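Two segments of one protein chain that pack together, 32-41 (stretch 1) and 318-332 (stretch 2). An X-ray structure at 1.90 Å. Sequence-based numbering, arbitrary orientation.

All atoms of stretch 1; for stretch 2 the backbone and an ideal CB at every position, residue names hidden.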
# COMPACT_ATOMS: atom_id res chain seq x y z
N GLY A 32 -10.68 15.38 9.34
CA GLY A 32 -9.55 14.63 9.81
C GLY A 32 -9.65 13.13 9.62
O GLY A 32 -8.70 12.42 9.90
N GLY A 33 -10.79 12.63 9.16
CA GLY A 33 -10.96 11.24 8.89
C GLY A 33 -10.57 10.77 7.52
O GLY A 33 -10.00 11.52 6.71
N LEU A 34 -10.90 9.51 7.27
CA LEU A 34 -10.53 8.81 6.07
C LEU A 34 -11.79 8.44 5.31
O LEU A 34 -12.80 8.07 5.92
CB LEU A 34 -9.74 7.55 6.42
CG LEU A 34 -8.47 7.77 7.25
CD1 LEU A 34 -7.88 6.41 7.64
CD2 LEU A 34 -7.50 8.60 6.46
N TYR A 35 -11.73 8.54 3.99
CA TYR A 35 -12.88 8.19 3.16
C TYR A 35 -13.08 6.70 2.92
O TYR A 35 -12.13 5.96 2.67
CB TYR A 35 -12.83 8.97 1.82
CG TYR A 35 -13.36 10.36 1.97
CD1 TYR A 35 -14.71 10.55 2.18
CD2 TYR A 35 -12.55 11.48 1.90
CE1 TYR A 35 -15.25 11.80 2.34
CE2 TYR A 35 -13.08 12.76 2.04
CZ TYR A 35 -14.44 12.92 2.24
OH TYR A 35 -15.04 14.18 2.39
N LEU A 36 -14.34 6.27 3.00
CA LEU A 36 -14.75 4.90 2.71
C LEU A 36 -16.03 4.91 1.90
O LEU A 36 -16.82 5.84 2.00
CB LEU A 36 -15.02 4.12 3.99
CG LEU A 36 -13.84 3.65 4.82
CD1 LEU A 36 -14.35 3.16 6.20
CD2 LEU A 36 -13.07 2.57 4.07
N PRO A 37 -16.26 3.84 1.10
CA PRO A 37 -17.51 3.75 0.39
C PRO A 37 -18.71 3.80 1.31
O PRO A 37 -18.68 3.21 2.36
CB PRO A 37 -17.45 2.41 -0.34
CG PRO A 37 -16.12 1.89 -0.15
CD PRO A 37 -15.33 2.76 0.75
N GLN A 38 -19.76 4.51 0.88
CA GLN A 38 -20.98 4.59 1.65
C GLN A 38 -21.63 3.20 1.73
O GLN A 38 -22.30 2.87 2.71
CB GLN A 38 -21.91 5.55 0.95
CG GLN A 38 -23.22 5.80 1.68
CD GLN A 38 -24.08 6.75 0.90
OE1 GLN A 38 -24.73 6.37 -0.07
NE2 GLN A 38 -24.10 7.98 1.33
N GLU A 39 -21.45 2.42 0.67
CA GLU A 39 -21.80 1.01 0.68
C GLU A 39 -20.82 0.25 -0.18
O GLU A 39 -20.17 0.83 -1.07
CB GLU A 39 -23.19 0.77 0.11
CG GLU A 39 -23.35 1.26 -1.30
CD GLU A 39 -24.28 2.45 -1.37
OE1 GLU A 39 -24.96 2.55 -2.42
OE2 GLU A 39 -24.36 3.26 -0.40
N TYR A 40 -20.71 -1.04 0.08
CA TYR A 40 -19.81 -1.87 -0.68
C TYR A 40 -20.52 -2.52 -1.86
O TYR A 40 -21.60 -3.10 -1.71
CB TYR A 40 -19.15 -2.92 0.19
CG TYR A 40 -18.14 -2.29 1.10
CD1 TYR A 40 -16.93 -1.84 0.62
CD2 TYR A 40 -18.45 -2.05 2.43
CE1 TYR A 40 -16.01 -1.25 1.45
CE2 TYR A 40 -17.54 -1.44 3.26
CZ TYR A 40 -16.34 -1.04 2.77
OH TYR A 40 -15.50 -0.41 3.64
N PRO A 41 -19.91 -2.46 -3.05
CA PRO A 41 -20.46 -3.17 -4.20
C PRO A 41 -20.50 -4.66 -3.91
O PRO A 41 -19.62 -5.15 -3.22
CB PRO A 41 -19.43 -2.88 -5.30
CG PRO A 41 -18.78 -1.62 -4.87
CD PRO A 41 -18.66 -1.77 -3.38
N UNK A 318 -0.65 2.62 12.81
CA UNK A 318 -1.03 2.05 11.54
C UNK A 318 -2.09 2.96 10.89
O UNK A 318 -3.24 3.00 11.33
CB UNK A 318 -1.55 0.62 11.72
N UNK A 319 -1.70 3.66 9.83
CA UNK A 319 -2.48 4.78 9.33
C UNK A 319 -3.92 4.42 8.88
O UNK A 319 -4.83 5.20 9.06
CB UNK A 319 -1.73 5.41 8.16
N UNK A 320 -4.13 3.23 8.35
CA UNK A 320 -5.46 2.85 7.89
C UNK A 320 -6.26 2.01 8.87
O UNK A 320 -7.39 1.62 8.58
CB UNK A 320 -5.34 2.08 6.57
N UNK A 321 -5.69 1.73 10.05
CA UNK A 321 -6.45 0.97 11.07
C UNK A 321 -7.79 1.65 11.41
O UNK A 321 -8.79 0.98 11.66
CB UNK A 321 -5.61 0.82 12.34
N UNK A 322 -7.80 2.97 11.36
CA UNK A 322 -9.00 3.78 11.56
C UNK A 322 -10.15 3.37 10.66
O UNK A 322 -11.30 3.44 11.09
CB UNK A 322 -8.68 5.26 11.33
N UNK A 323 -9.86 2.91 9.43
CA UNK A 323 -10.93 2.47 8.56
C UNK A 323 -11.60 1.23 9.16
O UNK A 323 -12.85 1.13 9.20
CB UNK A 323 -10.40 2.18 7.15
N UNK A 324 -10.80 0.31 9.69
CA UNK A 324 -11.41 -0.86 10.32
C UNK A 324 -12.14 -0.48 11.61
O UNK A 324 -13.22 -1.04 11.89
CB UNK A 324 -10.34 -1.92 10.61
N UNK A 325 -11.55 0.41 12.41
CA UNK A 325 -12.22 0.87 13.61
C UNK A 325 -13.64 1.36 13.31
O UNK A 325 -14.58 1.08 14.05
CB UNK A 325 -11.40 1.98 14.27
N UNK A 326 -13.78 2.16 12.26
CA UNK A 326 -15.08 2.72 11.86
C UNK A 326 -16.06 1.58 11.58
O UNK A 326 -17.17 1.58 12.11
CB UNK A 326 -14.93 3.62 10.63
N UNK A 327 -15.63 0.60 10.78
CA UNK A 327 -16.52 -0.51 10.44
C UNK A 327 -16.89 -1.34 11.68
O UNK A 327 -18.06 -1.72 11.87
CB UNK A 327 -15.86 -1.41 9.39
N UNK A 328 -15.90 -1.59 12.54
CA UNK A 328 -16.07 -2.40 13.73
C UNK A 328 -17.05 -1.76 14.75
O UNK A 328 -17.72 -2.49 15.50
CB UNK A 328 -14.71 -2.63 14.38
N UNK A 329 -17.14 -0.42 14.75
CA UNK A 329 -18.04 0.32 15.64
C UNK A 329 -19.37 0.55 15.00
O UNK A 329 -20.13 1.42 15.42
CB UNK A 329 -17.43 1.66 16.04
N UNK A 330 -19.65 -0.17 13.93
CA UNK A 330 -20.88 0.01 13.20
C UNK A 330 -21.04 1.41 12.63
O UNK A 330 -22.13 1.94 12.59
CB UNK A 330 -22.07 -0.31 14.11
N UNK A 331 -19.94 1.97 12.17
CA UNK A 331 -19.87 3.28 11.55
C UNK A 331 -20.34 4.40 12.49
O UNK A 331 -20.92 5.40 12.07
CB UNK A 331 -20.71 3.29 10.27
N UNK A 332 -20.03 4.23 13.78
CA UNK A 332 -20.27 5.23 14.81
C UNK A 332 -19.08 6.22 14.78
O UNK A 332 -18.02 5.97 15.36
CB UNK A 332 -20.43 4.58 16.19

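Position 318 lies out of reach of stretch 1, so the visible atoms set no preference. It is S318, and its carbonyl O opens a type I turn by accepting from the N of 321 at 3.0 Å. At 319 the CB points sideways with nothing of stretch 1 within 5.5 Å, so many residues would fit. It is S319. Its backbone O touches L34 CD1 at 3.6 Å.

At 320 the CB again points sideways, 5.1 Å from L34 CD1. A medium side chain, polar or apolar, could reach the leucine. N320 has chi1 m, and its OD1 comes to 4.2 Å from L34 CD1. Position 321 points away from stretch 1, which gives no guide. It is F321.

Position 322 points toward stretch 1. Its ideal CB is 3.9 Å from L34 CD1, and G33 and the G32 carbonyl lie further out. An aliphatic stem suits the leucine, and a polar end could use the glycine backbone. E322 is extended, with chi1 and chi2 both t. Its CB packs 4.0 Å from L34 CD1, and OE2 is 3.7 Å from G33 CA. A water donates to both E322 OE1 and G32 O, at 2.8 Å each.

At 323 the CB points sideways, 4.1 Å from L36 CD2 and 4.9 Å from L34 CD1. Beyond the leucines lies the carbonyl O of Y35, an acceptor. A leucine or methionine could pack here, but a long donor could also reach that oxygen. R323 does both. Its CD is 3.6 Å from L36 CD2, and L34 CB lies over one face of the guanidinium. R323 NE and NH2 both donate to Y35 O, at 3.1 and 2.7 Å. NH1 makes a weak hydrogen bond to N320 OD1 at 2.7 Å.

Position 324 points away, and 325 is out of reach. Stretch 1 does not choose between side chains at either. They are L324 and L325.

Position 326 points toward L36, with the ideal CB 4.5 Å from L36 CD1. An apolar side chain is expected, aliphatic or aromatic. F326 meets the leucine with its ring edge, CD2 to L36 CD1 at 3.6 Å.

Position 327 points toward stretch 1, but no atom there is within 5.5 Å of the ideal CB. The Y40 hydroxyl is further off, so a polar chain of some length would suit: Glu, Gln or perhaps Lys. It is E327. Y40 OH donates to E327 OE2 at 2.7 Å.

Positions 328 and 329 are out of reach, as is 330, where positive phi favours glycine. They are A328, H329 and G330.

Position 331 also has positive phi, yet its CB points toward stretch 1. The carbonyls of P37 and Q38 are distant acceptors, so a long donor such as Arg or Lys fits. R331 NH1 and NH2 donate to P37 O at 2.9 and 2.8 Å. NH2 also forms a salt bridge with E327 OE2 at 2.8 Å, so this carboxylate oxygen joins R331 to Y40.

Position 332 is out of reach. D332 is an N-cap for a following helix.

Stretch 2, residues 318-332: SSNFERLLFEAHGRD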
# COMPACT_ATOMS: atom_id res chain seq x y z
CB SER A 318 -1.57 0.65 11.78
OG SER A 318 -1.82 -0.01 10.58
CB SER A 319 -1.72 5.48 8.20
OG SER A 319 -1.78 4.69 7.01
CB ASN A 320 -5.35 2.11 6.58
CG ASN A 320 -4.91 3.02 5.46
OD1 ASN A 320 -5.62 3.93 5.12
ND2 ASN A 320 -3.72 2.80 4.94
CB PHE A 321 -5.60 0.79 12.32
CG PHE A 321 -6.19 -0.14 13.35
CD1 PHE A 321 -6.50 -1.44 13.03
CD2 PHE A 321 -6.39 0.30 14.64
CE1 PHE A 321 -7.03 -2.30 14.00
CE2 PHE A 321 -6.93 -0.54 15.59
CZ PHE A 321 -7.24 -1.84 15.27
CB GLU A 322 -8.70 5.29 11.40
CG GLU A 322 -9.92 6.20 11.51
CD GLU A 322 -9.59 7.68 11.46
OE1 GLU A 322 -8.40 8.06 11.58
OE2 GLU A 322 -10.54 8.47 11.35
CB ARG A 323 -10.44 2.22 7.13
CG ARG A 323 -10.26 3.47 6.32
CD ARG A 323 -9.68 3.18 4.94
NE ARG A 323 -9.94 4.27 3.99
CZ ARG A 323 -9.06 5.17 3.59
NH1 ARG A 323 -7.79 5.17 4.01
NH2 ARG A 323 -9.41 6.12 2.75
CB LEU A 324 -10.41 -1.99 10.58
CG LEU A 324 -10.94 -3.24 11.33
CD1 LEU A 324 -12.09 -3.90 10.58
CD2 LEU A 324 -9.81 -4.23 11.57
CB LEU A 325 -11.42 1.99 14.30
CG LEU A 325 -10.15 1.58 15.02
CD1 LEU A 325 -9.38 2.79 15.57
CD2 LEU A 325 -10.46 0.60 16.16
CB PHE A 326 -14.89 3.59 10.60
CG PHE A 326 -16.11 4.34 10.14
CD1 PHE A 326 -16.75 5.23 10.97
CD2 PHE A 326 -16.57 4.20 8.83
CE1 PHE A 326 -17.85 5.97 10.50
CE2 PHE A 326 -17.64 4.93 8.35
CZ PHE A 326 -18.29 5.81 9.19
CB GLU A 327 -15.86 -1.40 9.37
CG GLU A 327 -15.52 -0.68 8.08
CD GLU A 327 -16.72 -0.36 7.24
OE1 GLU A 327 -17.89 -0.50 7.73
OE2 GLU A 327 -16.49 0.09 6.10
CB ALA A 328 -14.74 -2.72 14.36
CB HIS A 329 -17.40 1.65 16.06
CG HIS A 329 -16.24 1.49 17.03
ND1 HIS A 329 -15.02 1.06 16.64
CD2 HIS A 329 -16.16 1.71 18.40
CE1 HIS A 329 -14.20 1.00 17.70
NE2 HIS A 329 -14.90 1.37 18.79
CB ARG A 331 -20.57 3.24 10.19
CG ARG A 331 -19.87 2.31 9.19
CD ARG A 331 -20.25 2.64 7.76
NE ARG A 331 -19.33 2.04 6.81
CZ ARG A 331 -19.20 2.41 5.53
NH1 ARG A 331 -19.95 3.38 5.01
NH2 ARG A 331 -18.32 1.80 4.75
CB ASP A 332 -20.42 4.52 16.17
CG ASP A 332 -20.64 5.47 17.34
OD1 ASP A 332 -20.48 6.70 17.19
OD2 ASP A 332 -20.91 4.93 18.46
O HOH W 1 -7.49 9.94 9.67
O HOH W 2 -22.76 3.81 5.24
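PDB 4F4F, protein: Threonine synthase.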